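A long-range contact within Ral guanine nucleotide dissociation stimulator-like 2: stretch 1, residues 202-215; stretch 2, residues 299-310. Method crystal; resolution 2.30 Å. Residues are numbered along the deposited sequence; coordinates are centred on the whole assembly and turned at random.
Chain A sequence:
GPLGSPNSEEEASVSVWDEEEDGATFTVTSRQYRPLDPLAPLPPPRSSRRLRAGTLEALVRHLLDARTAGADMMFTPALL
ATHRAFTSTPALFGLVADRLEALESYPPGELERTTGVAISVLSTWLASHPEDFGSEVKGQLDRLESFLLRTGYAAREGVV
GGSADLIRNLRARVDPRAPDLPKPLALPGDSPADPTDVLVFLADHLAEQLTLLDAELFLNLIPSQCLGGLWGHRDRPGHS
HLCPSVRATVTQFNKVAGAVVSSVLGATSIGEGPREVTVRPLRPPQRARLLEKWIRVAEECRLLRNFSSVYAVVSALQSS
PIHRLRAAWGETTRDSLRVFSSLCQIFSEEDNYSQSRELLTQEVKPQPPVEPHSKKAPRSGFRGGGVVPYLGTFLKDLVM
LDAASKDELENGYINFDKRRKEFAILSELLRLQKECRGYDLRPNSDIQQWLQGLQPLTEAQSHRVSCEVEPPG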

ATOM      1  N   LEU A 202     -22.756 -10.745 -17.602  1.00 31.21           N
ATOM      2  CA  LEU A 202     -23.181 -11.267 -16.308  1.00 31.02           C
ATOM      3  C   LEU A 202     -22.437 -10.557 -15.176  1.00 30.91           C
ATOM      4  O   LEU A 202     -21.261 -10.214 -15.319  1.00 30.86           O
ATOM      5  CB  LEU A 202     -22.982 -12.788 -16.245  1.00 31.05           C
ATOM      6  CG  LEU A 202     -23.974 -13.639 -17.051  1.00 30.83           C
ATOM      7  CD1 LEU A 202     -23.413 -15.027 -17.332  1.00 30.88           C
ATOM      8  CD2 LEU A 202     -25.329 -13.740 -16.352  1.00 30.75           C
ATOM      9  N   ALA A 203     -23.135 -10.334 -14.064  1.00 30.80           N
ATOM     10  CA  ALA A 203     -22.621  -9.517 -12.960  1.00 30.80           C
ATOM     11  C   ALA A 203     -21.383 -10.106 -12.292  1.00 30.81           C
ATOM     12  O   ALA A 203     -20.446  -9.376 -11.969  1.00 30.87           O
ATOM     13  CB  ALA A 203     -23.708  -9.266 -11.934  1.00 30.75           C
ATOM     14  N   ASP A 204     -21.385 -11.422 -12.087  1.00 30.81           N
ATOM     15  CA  ASP A 204     -20.231 -12.115 -11.517  1.00 30.82           C
ATOM     16  C   ASP A 204     -19.006 -12.012 -12.426  1.00 30.68           C
ATOM     17  O   ASP A 204     -17.885 -11.861 -11.941  1.00 30.88           O
ATOM     18  CB  ASP A 204     -20.561 -13.579 -11.183  1.00 30.85           C
ATOM     19  CG  ASP A 204     -21.147 -14.341 -12.363  1.00 31.06           C
ATOM     20  OD1 ASP A 204     -22.098 -13.833 -13.000  1.00 30.98           O
ATOM     21  OD2 ASP A 204     -20.664 -15.460 -12.641  1.00 30.72           O
ATOM     22  N   HIS A 205     -19.229 -12.067 -13.739  1.00 30.45           N
ATOM     23  CA  HIS A 205     -18.148 -11.912 -14.715  1.00 30.24           C
ATOM     24  C   HIS A 205     -17.559 -10.505 -14.687  1.00 29.85           C
ATOM     25  O   HIS A 205     -16.342 -10.332 -14.773  1.00 29.78           O
ATOM     26  CB  HIS A 205     -18.623 -12.247 -16.134  1.00 30.25           C
ATOM     27  CG  HIS A 205     -18.917 -13.699 -16.354  1.00 30.80           C
ATOM     28  ND1 HIS A 205     -19.754 -14.141 -17.356  1.00 31.00           N
ATOM     29  CD2 HIS A 205     -18.491 -14.809 -15.704  1.00 31.16           C
ATOM     30  CE1 HIS A 205     -19.828 -15.459 -17.317  1.00 31.26           C
ATOM     31  NE2 HIS A 205     -19.072 -15.889 -16.323  1.00 31.59           N
ATOM     32  N   LEU A 206     -18.432  -9.506 -14.570  1.00 29.50           N
ATOM     33  CA  LEU A 206     -18.010  -8.113 -14.465  1.00 29.28           C
ATOM     34  C   LEU A 206     -17.154  -7.903 -13.220  1.00 29.25           C
ATOM     35  O   LEU A 206     -16.085  -7.303 -13.296  1.00 29.25           O
ATOM     36  CB  LEU A 206     -19.224  -7.177 -14.458  1.00 29.16           C
ATOM     37  CG  LEU A 206     -20.003  -7.050 -15.771  1.00 28.95           C
ATOM     38  CD1 LEU A 206     -21.460  -6.673 -15.515  1.00 28.35           C
ATOM     39  CD2 LEU A 206     -19.339  -6.062 -16.727  1.00 29.04           C
ATOM     40  N   ALA A 207     -17.621  -8.425 -12.088  1.00 29.30           N
ATOM     41  CA  ALA A 207     -16.885  -8.357 -10.827  1.00 29.55           C
ATOM     42  C   ALA A 207     -15.509  -9.015 -10.942  1.00 29.60           C
ATOM     43  O   ALA A 207     -14.501  -8.418 -10.557  1.00 29.46           O
ATOM     44  CB  ALA A 207     -17.688  -8.992  -9.706  1.00 29.40           C
ATOM     45  N   GLU A 208     -15.480 -10.231 -11.490  1.00 29.69           N
ATOM     46  CA  GLU A 208     -14.231 -10.962 -11.732  1.00 29.94           C
ATOM     47  C   GLU A 208     -13.248 -10.158 -12.574  1.00 29.87           C
ATOM     48  O   GLU A 208     -12.038 -10.181 -12.334  1.00 30.02           O
ATOM     49  CB  GLU A 208     -14.515 -12.302 -12.419  1.00 29.87           C
ATOM     50  CG  GLU A 208     -15.081 -13.369 -11.496  1.00 30.38           C
ATOM     51  CD  GLU A 208     -15.672 -14.558 -12.245  1.00 31.30           C
ATOM     52  OE1 GLU A 208     -15.496 -14.663 -13.480  1.00 32.08           O
ATOM     53  OE2 GLU A 208     -16.318 -15.397 -11.588  1.00 31.37           O
ATOM     54  N   GLN A 209     -13.785  -9.443 -13.557  1.00 29.83           N
ATOM     55  CA  GLN A 209     -12.982  -8.668 -14.489  1.00 29.82           C
ATOM     56  C   GLN A 209     -12.493  -7.363 -13.862  1.00 29.82           C
ATOM     57  O   GLN A 209     -11.364  -6.937 -14.109  1.00 29.84           O
ATOM     58  CB  GLN A 209     -13.794  -8.402 -15.757  1.00 29.83           C
ATOM     59  CG  GLN A 209     -13.060  -8.688 -17.062  1.00 30.01           C
ATOM     60  CD  GLN A 209     -12.307 -10.017 -17.081  1.00 29.48           C
ATOM     61  OE1 GLN A 209     -11.227 -10.098 -17.649  1.00 30.10           O
ATOM     62  NE2 GLN A 209     -12.873 -11.054 -16.469  1.00 29.07           N
ATOM     63  N   LEU A 210     -13.344  -6.740 -13.051  1.00 29.80           N
ATOM     64  CA  LEU A 210     -12.945  -5.567 -12.276  1.00 29.88           C
ATOM     65  C   LEU A 210     -11.867  -5.940 -11.256  1.00 29.85           C
ATOM     66  O   LEU A 210     -10.926  -5.181 -11.037  1.00 29.71           O
ATOM     67  CB  LEU A 210     -14.153  -4.931 -11.571  1.00 29.78           C
ATOM     68  CG  LEU A 210     -15.223  -4.216 -12.405  1.00 29.81           C
ATOM     69  CD1 LEU A 210     -16.331  -3.705 -11.501  1.00 29.66           C
ATOM     70  CD2 LEU A 210     -14.640  -3.067 -13.223  1.00 30.22           C
ATOM     71  N   THR A 211     -12.009  -7.122 -10.658  1.00 30.00           N
ATOM     72  CA  THR A 211     -11.060  -7.625  -9.666  1.00 30.27           C
ATOM     73  C   THR A 211      -9.693  -7.953 -10.278  1.00 30.57           C
ATOM     74  O   THR A 211      -8.661  -7.694  -9.658  1.00 30.65           O
ATOM     75  CB  THR A 211     -11.630  -8.840  -8.901  1.00 30.16           C
ATOM     76  OG1 THR A 211     -12.929  -8.514  -8.397  1.00 29.78           O
ATOM     77  CG2 THR A 211     -10.733  -9.219  -7.730  1.00 30.16           C
ATOM     78  N   LEU A 212      -9.694  -8.497 -11.494  1.00 30.77           N
ATOM     79  CA  LEU A 212      -8.450  -8.771 -12.220  1.00 31.04           C
ATOM     80  C   LEU A 212      -7.619  -7.502 -12.411  1.00 31.04           C
ATOM     81  O   LEU A 212      -6.407  -7.513 -12.200  1.00 31.11           O
ATOM     82  CB  LEU A 212      -8.743  -9.419 -13.577  1.00 31.15           C
ATOM     83  CG  LEU A 212      -7.569 -10.037 -14.345  1.00 31.72           C
ATOM     84  CD1 LEU A 212      -7.142 -11.369 -13.733  1.00 32.03           C
ATOM     85  CD2 LEU A 212      -7.934 -10.221 -15.807  1.00 32.38           C
ATOM     86  N   LEU A 213      -8.279  -6.416 -12.804  1.00 31.10           N
ATOM     87  CA  LEU A 213      -7.614  -5.129 -12.991  1.00 31.13           C
ATOM     88  C   LEU A 213      -7.161  -4.528 -11.658  1.00 31.13           C
ATOM     89  O   LEU A 213      -6.038  -4.029 -11.551  1.00 31.10           O
ATOM     90  CB  LEU A 213      -8.524  -4.149 -13.742  1.00 31.20           C
ATOM     91  CG  LEU A 213      -8.876  -4.452 -15.205  1.00 31.33           C
ATOM     92  CD1 LEU A 213     -10.103  -3.660 -15.628  1.00 31.43           C
ATOM     93  CD2 LEU A 213      -7.706  -4.174 -16.145  1.00 31.11           C
ATOM     94  N   ASP A 214      -8.035  -4.585 -10.652  1.00 31.06           N
ATOM     95  CA  ASP A 214      -7.726  -4.083  -9.313  1.00 31.21           C
ATOM     96  C   ASP A 214      -6.594  -4.861  -8.644  1.00 31.33           C
ATOM     97  O   ASP A 214      -5.726  -4.262  -8.000  1.00 31.22           O
ATOM     98  CB  ASP A 214      -8.967  -4.119  -8.413  1.00 31.07           C
ATOM     99  CG  ASP A 214     -10.017  -3.100  -8.812  1.00 30.89           C
ATOM    100  OD1 ASP A 214      -9.660  -2.022  -9.338  1.00 30.72           O
ATOM    101  OD2 ASP A 214     -11.212  -3.381  -8.591  1.00 30.83           O
ATOM    102  N   ALA A 215      -6.611  -6.185  -8.802  1.00 31.55           N
ATOM    103  CA  ALA A 215      -5.627  -7.067  -8.167  1.00 31.91           C
ATOM    104  C   ALA A 215      -4.206  -6.813  -8.656  1.00 32.12           C
ATOM    105  O   ALA A 215      -3.292  -6.669  -7.843  1.00 32.18           O
ATOM    106  CB  ALA A 215      -6.004  -8.539  -8.356  1.00 31.83           C
ATOM    107  N   GLU A 299     -22.130  -6.407  -5.180  1.00 31.08           N
ATOM    108  CA  GLU A 299     -22.321  -7.591  -4.346  1.00 31.48           C
ATOM    109  C   GLU A 299     -21.387  -8.740  -4.755  1.00 31.42           C
ATOM    110  O   GLU A 299     -20.825  -9.423  -3.895  1.00 31.61           O
ATOM    111  CB  GLU A 299     -23.794  -8.022  -4.357  1.00 31.59           C
ATOM    112  CG  GLU A 299     -24.129  -9.284  -3.556  1.00 32.74           C
ATOM    113  CD  GLU A 299     -23.975  -9.127  -2.044  1.00 34.39           C
ATOM    114  OE1 GLU A 299     -23.565  -8.047  -1.559  1.00 35.28           O
ATOM    115  OE2 GLU A 299     -24.261 -10.108  -1.328  1.00 35.36           O
ATOM    116  N   GLU A 300     -21.209  -8.930  -6.060  1.00 31.32           N
ATOM    117  CA  GLU A 300     -20.309  -9.970  -6.573  1.00 31.36           C
ATOM    118  C   GLU A 300     -18.835  -9.642  -6.316  1.00 31.31           C
ATOM    119  O   GLU A 300     -18.014 -10.547  -6.141  1.00 31.33           O
ATOM    120  CB  GLU A 300     -20.550 -10.230  -8.063  1.00 31.25           C
ATOM    121  CG  GLU A 300     -21.929 -10.799  -8.402  1.00 31.64           C
ATOM    122  CD  GLU A 300     -22.087 -12.279  -8.066  1.00 32.14           C
ATOM    123  OE1 GLU A 300     -21.090 -12.939  -7.693  1.00 32.33           O
ATOM    124  OE2 GLU A 300     -23.222 -12.785  -8.180  1.00 32.23           O
ATOM    125  N   CYS A 301     -18.511  -8.349  -6.295  1.00 31.17           N
ATOM    126  CA  CYS A 301     -17.181  -7.882  -5.892  1.00 31.06           C
ATOM    127  C   CYS A 301     -16.889  -8.218  -4.425  1.00 31.18           C
ATOM    128  O   CYS A 301     -15.771  -8.606  -4.087  1.00 31.00           O
ATOM    129  CB  CYS A 301     -17.041  -6.372  -6.119  1.00 31.03           C
ATOM    130  SG  CYS A 301     -16.853  -5.865  -7.850  1.00 30.13           S
ATOM    131  N   ARG A 302     -17.900  -8.071  -3.570  1.00 31.47           N
ATOM    132  CA  ARG A 302     -17.779  -8.357  -2.141  1.00 31.78           C
ATOM    133  C   ARG A 302     -17.532  -9.841  -1.883  1.00 31.83           C
ATOM    134  O   ARG A 302     -16.737 -10.200  -1.011  1.00 31.80           O
ATOM    135  CB  ARG A 302     -19.036  -7.903  -1.395  1.00 32.03           C
ATOM    136  CG  ARG A 302     -18.889  -7.859   0.124  1.00 32.79           C
ATOM    137  CD  ARG A 302     -20.244  -7.784   0.807  1.00 34.76           C
ATOM    138  NE  ARG A 302     -20.669  -9.067   1.364  1.00 36.91           N
ATOM    139  CZ  ARG A 302     -21.346  -9.999   0.699  1.00 37.90           C
ATOM    140  NH1 ARG A 302     -21.682  -9.809  -0.569  1.00 39.19           N
ATOM    141  NH2 ARG A 302     -21.687 -11.130   1.300  1.00 38.31           N
ATOM    142  N   LEU A 303     -18.219 -10.690  -2.646  1.00 31.86           N
ATOM    143  CA  LEU A 303     -18.054 -12.142  -2.555  1.00 31.88           C
ATOM    144  C   LEU A 303     -16.652 -12.562  -2.985  1.00 31.89           C
ATOM    145  O   LEU A 303     -16.122 -13.560  -2.496  1.00 32.08           O
ATOM    146  CB  LEU A 303     -19.114 -12.864  -3.398  1.00 31.90           C
ATOM    147  CG  LEU A 303     -20.576 -12.743  -2.947  1.00 32.26           C
ATOM    148  CD1 LEU A 303     -21.533 -13.038  -4.098  1.00 32.78           C
ATOM    149  CD2 LEU A 303     -20.875 -13.650  -1.753  1.00 32.59           C
ATOM    150  N   LEU A 304     -16.064 -11.789  -3.896  1.00 31.70           N
ATOM    151  CA  LEU A 304     -14.680 -11.987  -4.321  1.00 31.71           C
ATOM    152  C   LEU A 304     -13.684 -11.274  -3.403  1.00 31.61           C
ATOM    153  O   LEU A 304     -12.474 -11.362  -3.612  1.00 31.49           O
ATOM    154  CB  LEU A 304     -14.489 -11.503  -5.762  1.00 31.67           C
ATOM    155  CG  LEU A 304     -15.082 -12.338  -6.900  1.00 31.99           C
ATOM    156  CD1 LEU A 304     -15.024 -11.548  -8.191  1.00 31.63           C
ATOM    157  CD2 LEU A 304     -14.367 -13.678  -7.052  1.00 32.04           C
ATOM    158  N   ARG A 305     -14.207 -10.576  -2.395  1.00 31.62           N
ATOM    159  CA  ARG A 305     -13.404  -9.796  -1.445  1.00 31.72           C
ATOM    160  C   ARG A 305     -12.625  -8.653  -2.111  1.00 31.39           C
ATOM    161  O   ARG A 305     -11.534  -8.284  -1.663  1.00 31.36           O
ATOM    162  CB  ARG A 305     -12.472 -10.698  -0.621  1.00 31.97           C
ATOM    163  CG  ARG A 305     -13.189 -11.669   0.313  1.00 33.20           C
ATOM    164  CD  ARG A 305     -12.201 -12.372   1.241  1.00 35.81           C
ATOM    165  NE  ARG A 305     -11.525 -11.426   2.134  1.00 37.97           N
ATOM    166  CZ  ARG A 305     -10.551 -11.744   2.983  1.00 39.18           C
ATOM    167  NH1 ARG A 305     -10.118 -12.996   3.079  1.00 40.22           N
ATOM    168  NH2 ARG A 305     -10.008 -10.802   3.745  1.00 39.61           N
ATOM    169  N   ASN A 306     -13.192  -8.103  -3.183  1.00 30.95           N
ATOM    170  CA  ASN A 306     -12.643  -6.917  -3.824  1.00 30.71           C
ATOM    171  C   ASN A 306     -13.341  -5.683  -3.261  1.00 30.52           C
ATOM    172  O   ASN A 306     -14.289  -5.160  -3.851  1.00 30.48           O
ATOM    173  CB  ASN A 306     -12.786  -6.999  -5.350  1.00 30.62           C
ATOM    174  CG  ASN A 306     -12.224  -5.773  -6.071  1.00 30.60           C
ATOM    175  OD1 ASN A 306     -11.597  -4.899  -5.467  1.00 30.39           O
ATOM    176  ND2 ASN A 306     -12.447  -5.713  -7.378  1.00 30.27           N
ATOM    177  N   PHE A 307     -12.866  -5.235  -2.102  1.00 30.26           N
ATOM    178  CA  PHE A 307     -13.480  -4.111  -1.398  1.00 30.22           C
ATOM    179  C   PHE A 307     -13.162  -2.766  -2.048  1.00 30.00           C
ATOM    180  O   PHE A 307     -13.826  -1.769  -1.768  1.00 30.06           O
ATOM    181  CB  PHE A 307     -13.097  -4.124   0.086  1.00 30.13           C
ATOM    182  CG  PHE A 307     -13.547  -5.364   0.811  1.00 30.25           C
ATOM    183  CD1 PHE A 307     -12.659  -6.413   1.040  1.00 30.46           C
ATOM    184  CD2 PHE A 307     -14.861  -5.491   1.250  1.00 30.40           C
ATOM    185  CE1 PHE A 307     -13.074  -7.570   1.704  1.00 30.40           C
ATOM    186  CE2 PHE A 307     -15.285  -6.643   1.917  1.00 30.64           C
ATOM    187  CZ  PHE A 307     -14.388  -7.684   2.142  1.00 30.24           C
ATOM    188  N   SER A 308     -12.153  -2.749  -2.919  1.00 29.84           N
ATOM    189  CA  SER A 308     -11.830  -1.562  -3.703  1.00 29.77           C
ATOM    190  C   SER A 308     -12.966  -1.206  -4.670  1.00 29.79           C
ATOM    191  O   SER A 308     -13.425  -0.060  -4.698  1.00 29.74           O
ATOM    192  CB  SER A 308     -10.520  -1.758  -4.468  1.00 29.75           C
ATOM    193  OG  SER A 308     -10.171  -0.581  -5.173  1.00 29.69           O
ATOM    194  N   SER A 309     -13.420  -2.186  -5.450  1.00 29.71           N
ATOM    195  CA  SER A 309     -14.515  -1.953  -6.396  1.00 29.80           C
ATOM    196  C   SER A 309     -15.891  -1.920  -5.729  1.00 29.92           C
ATOM    197  O   SER A 309     -16.804  -1.265  -6.236  1.00 29.92           O
ATOM    198  CB  SER A 309     -14.478  -2.945  -7.556  1.00 29.71           C
ATOM    199  OG  SER A 309     -13.627  -2.463  -8.581  1.00 29.35           O
ATOM    200  N   VAL A 310     -16.036  -2.612  -4.598  1.00 29.99           N
ATOM    201  CA  VAL A 310     -17.243  -2.479  -3.772  1.00 30.21           C
ATOM    202  C   VAL A 310     -17.445  -1.014  -3.404  1.00 30.38           C
ATOM    203  O   VAL A 310     -18.534  -0.470  -3.590  1.00 30.36           O
ATOM    204  CB  VAL A 310     -17.194  -3.346  -2.484  1.00 30.10           C
ATOM    205  CG1 VAL A 310     -18.309  -2.953  -1.515  1.00 30.21           C
ATOM    206  CG2 VAL A 310     -17.319  -4.806  -2.831  1.00 30.07           C
TER
HETATM  207  O   HOH W   1     -11.349  -0.088  -7.834  1.00 33.67           O

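Two helical segments pack closely where one presents a small residue and the other can settle over it, and this contact in Ral guanine nucleotide dissociation stimulator-like 2 illustrates the principle well. The helix of residues 203-215 meets the last part of a helix that began earlier in the chain, 299-303, with the axes 8.3 Å apart at their closest and their N-to-C directions 58° apart. The meeting point is Ala207. Its CA lies 5.0 Å from the CA of Cys301, where the side chain of Ala207 is a single methyl. That methyl points toward the second stretch and is met by three residues: Ala207 CB is 3.5 Å from Glu300 CB, 3.6 Å from the backbone Cys301 N, 3.7 Å from Cys301 SG, and 4.0 Å from Leu304 CD1. Ala207 is thus a small bump set against the backbone and side-chain atoms of its partner.

Around this point larger side chains fill the remaining space. Leu304, with chi1 m and chi2 t, sends its CD1 methyl onto the first helix, where it lies 3.6 Å from Glu208 N, 3.8 Å from Ala207 C and 3.7 Å from Thr211 OG1. The methyl therefore rests on the surface of a helical turn, bordered by Ala207, Glu208 and Thr211. Glu208, although its CA-to-CB bond points away, still adds its aliphatic part to this border, with CG 3.8 Å from Leu304 CD1. Toward the N-terminal end of the first helix, Glu300 does a similar job with a polar side chain. Its chi1 and chi2 are both m, which folds the chain along the helix surface; Glu300 CG comes within 4.0 Å of Ala203 C, and Glu300 OE1 within 3.6 Å of Asp204 CB. These are packing contacts made by a charged residue. Leu210 adds a looser apolar touch, its CD1 4.3 Å from Cys301 SG.

Farther along, shape gives way to polar matching. The second stretch leaves its helix in a Schellman motif, in which Arg305 adopts positive phi, and Asn306 then serves as N-cap of the next helix. One side chain faces two tasks: Asn306 OD1 accepts from Ser309 N at 3.3 Å, capping its own helix, while ND2 turns to the first helix and donates to Thr211 OG1 at 3.0 Å and to Asp214 OD2 at 2.9 Å. Thr211 OG1 is itself a donor to Ala207 O at 2.7 Å, so the hydroxyl links the amide to the helix backbone. Asp214 OD2 also accepts from Ser309 OG at a short 2.6 Å. A single carboxylate oxygen thus ties together the cap residue and the residue whose backbone it caps. The other oxygen is occupied as well: water 1 donates to Asp214 OD1 at 3.0 Å and is hydrogen-bonded to Ser308 OG at 3.0 Å, bridging a pair whose closest atoms, Asp214 CG and Ser308 OG, stand 4.4 Å apart. The water joins two side chains that make no direct hydrogen bond to each other.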